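Local coordinates for protein N-hydroxyarylamine O-acetyltransferase (PDB 4DMO) that acetylates arylamines as an active arylamine N-acetyltransferase with a non-canonical catalytic triad, and probably also acts on N-hydroxyarylamines, at residues A[90-95]-A[187-193]. Numbering follows the deposited sequence.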
loop_
_atom_site.group_PDB
_atom_site.type_symbol
_atom_site.label_atom_id
_atom_site.label_comp_id
_atom_site.label_asym_id
_atom_site.label_seq_id
_atom_site.Cartn_x
_atom_site.Cartn_y
_atom_site.Cartn_z
ATOM N N HIS A 90 -4.126 14.527 -2.195
ATOM C CA HIS A 90 -3.725 14.882 -0.838
ATOM C C HIS A 90 -3.449 13.615 -0.020
ATOM O O HIS A 90 -4.049 12.585 -0.245
ATOM C CB HIS A 90 -4.835 15.708 -0.175
ATOM C CG HIS A 90 -5.361 16.813 -1.049
ATOM N ND1 HIS A 90 -4.800 18.075 -1.080
ATOM C CD2 HIS A 90 -6.402 16.845 -1.922
ATOM C CE1 HIS A 90 -5.461 18.828 -1.944
ATOM N NE2 HIS A 90 -6.436 18.105 -2.471
ATOM N N LEU A 91 -2.550 13.711 0.941
ATOM C CA LEU A 91 -2.305 12.629 1.860
ATOM C C LEU A 91 -3.241 12.785 3.052
ATOM O O LEU A 91 -3.636 13.897 3.422
ATOM C CB LEU A 91 -0.856 12.651 2.345
ATOM C CG LEU A 91 0.228 12.249 1.355
ATOM C CD1 LEU A 91 1.584 12.301 2.007
ATOM C CD2 LEU A 91 -0.052 10.859 0.840
ATOM N N VAL A 92 -3.604 11.650 3.635
ATOM C CA VAL A 92 -4.375 11.628 4.858
ATOM C C VAL A 92 -3.751 10.626 5.803
ATOM O O VAL A 92 -3.033 9.692 5.382
ATOM C CB VAL A 92 -5.843 11.248 4.604
ATOM C CG1 VAL A 92 -6.509 12.316 3.741
ATOM C CG2 VAL A 92 -5.934 9.897 3.958
ATOM N N SER A 93 -4.049 10.827 7.082
ATOM C CA SER A 93 -3.518 10.012 8.152
ATOM C C SER A 93 -4.646 9.228 8.788
ATOM O O SER A 93 -5.766 9.714 8.897
ATOM C CB SER A 93 -2.832 10.905 9.198
ATOM O OG SER A 93 -2.647 10.238 10.436
ATOM N N GLY A 94 -4.325 8.031 9.249
ATOM C CA GLY A 94 -5.294 7.190 9.902
ATOM C C GLY A 94 -4.642 6.126 10.743
ATOM O O GLY A 94 -3.432 6.129 10.949
ATOM N N THR A 95 -5.482 5.223 11.238
ATOM C CA THR A 95 -5.055 4.154 12.083
ATOM C C THR A 95 -5.756 2.884 11.648
ATOM O O THR A 95 -6.975 2.870 11.478
ATOM C CB THR A 95 -5.412 4.442 13.559
ATOM O OG1 THR A 95 -4.825 5.681 13.982
ATOM C CG2 THR A 95 -4.930 3.299 14.456
ATOM N N ALA A 187 -9.566 3.467 10.027
ATOM C CA ALA A 187 -10.188 4.747 10.214
ATOM C C ALA A 187 -9.176 5.809 9.829
ATOM O O ALA A 187 -7.967 5.646 10.066
ATOM C CB ALA A 187 -10.607 4.906 11.687
ATOM N N PHE A 188 -9.655 6.897 9.240
ATOM C CA PHE A 188 -8.786 8.023 8.902
ATOM C C PHE A 188 -9.520 9.348 9.042
ATOM O O PHE A 188 -10.739 9.370 9.074
ATOM C CB PHE A 188 -8.243 7.905 7.481
ATOM C CG PHE A 188 -9.311 7.950 6.404
ATOM C CD1 PHE A 188 -10.049 6.821 6.092
ATOM C CD2 PHE A 188 -9.554 9.114 5.696
ATOM C CE1 PHE A 188 -11.017 6.857 5.092
ATOM C CE2 PHE A 188 -10.532 9.152 4.708
ATOM C CZ PHE A 188 -11.251 8.017 4.404
ATOM N N TYR A 189 -8.752 10.431 9.143
ATOM C CA TYR A 189 -9.270 11.786 9.114
ATOM C C TYR A 189 -9.152 12.344 7.679
ATOM O O TYR A 189 -8.128 12.138 7.014
ATOM C CB TYR A 189 -8.473 12.664 10.083
ATOM C CG TYR A 189 -8.600 12.281 11.530
ATOM C CD1 TYR A 189 -9.728 12.653 12.263
ATOM C CD2 TYR A 189 -7.591 11.540 12.184
ATOM C CE1 TYR A 189 -9.864 12.304 13.625
ATOM C CE2 TYR A 189 -7.715 11.183 13.566
ATOM C CZ TYR A 189 -8.871 11.577 14.259
ATOM O OH TYR A 189 -9.051 11.256 15.588
ATOM N N ILE A 190 -10.194 13.024 7.193
ATOM C CA ILE A 190 -10.197 13.579 5.829
ATOM C C ILE A 190 -9.258 14.779 5.708
ATOM O O ILE A 190 -8.866 15.170 4.609
ATOM C CB ILE A 190 -11.638 13.996 5.383
ATOM C CG1 ILE A 190 -11.694 14.285 3.877
ATOM C CG2 ILE A 190 -12.107 15.223 6.170
ATOM C CD1 ILE A 190 -11.142 13.165 2.998
ATOM N N GLU A 191 -8.920 15.361 6.854
ATOM C CA GLU A 191 -8.006 16.500 6.947
ATOM C C GLU A 191 -6.613 16.185 6.356
ATOM O O GLU A 191 -5.975 15.188 6.692
ATOM C CB GLU A 191 -7.881 16.949 8.412
ATOM C CG GLU A 191 -9.131 17.707 8.985
ATOM C CD GLU A 191 -10.331 16.814 9.369
ATOM O OE1 GLU A 191 -10.171 15.587 9.577
ATOM O OE2 GLU A 191 -11.450 17.354 9.454
ATOM N N GLU A 192 -6.151 17.074 5.490
ATOM C CA GLU A 192 -4.900 16.907 4.768
ATOM C C GLU A 192 -3.649 16.975 5.640
ATOM O O GLU A 192 -3.535 17.764 6.583
ATOM C CB GLU A 192 -4.803 17.952 3.662
ATOM C CG GLU A 192 -3.392 18.302 3.290
ATOM C CD GLU A 192 -3.322 19.061 1.988
ATOM O OE1 GLU A 192 -4.334 19.049 1.257
ATOM O OE2 GLU A 192 -2.265 19.669 1.709
ATOM N N VAL A 193 -2.711 16.106 5.307
ATOM C CA VAL A 193 -1.430 16.057 5.983
ATOM C C VAL A 193 -0.311 16.117 4.932
ATOM O O VAL A 193 -0.577 15.982 3.734
ATOM C CB VAL A 193 -1.311 14.767 6.842
ATOM C CG1 VAL A 193 -2.491 14.632 7.811
ATOM C CG2 VAL A 193 -1.204 13.523 5.958
HETATM O O HOH W 1 -5.813 12.939 7.832
#
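Residues 90-95 and 187-193 form an antiparallel strand pairing that opens into a loop bridged by a single water, within the larger beta sheet, where strand 88-98 lies between strands 103-117 and 183-188. Thr95 N donates to Ala187 O (2.8 Å) and Ala187 N to Thr95 O (3.0 Å), and Tyr189 N continues the ladder to Ser93 O (3.1 Å). Between these bonds, Gly94 and Phe188 form a non-hydrogen-bonded pair with CA atoms 3.7 Å apart; a CB on Gly94 would clash with Ala187 O and Phe188 CB. Beyond Tyr189 the chain bows away, and the water accepts from Ser93 N (2.9 Å) and lies within hydrogen-bonding distance of Tyr189 O (2.6 Å) and Glu191 O (2.5 Å). Val92 sits against the same bow, CB 3.4 Å from Tyr189 O and CG1 3.8 Å from Ile190 O. The sheet belongs to the arylamine N-acetyltransferase fold, and its strand 103-117 hydrogen-bonds the other edge of 90-95 through Val114, Ala112 and His110. The chain returns at Val193, whose N reaches Leu91 O at 3.0 Å while its CG2 packs on Leu91 CB (3.7 Å). At solvent-exposed Glu192, OE1 accepts a short but bent, weak hydrogen bond from His90 ND1 (2.6 Å).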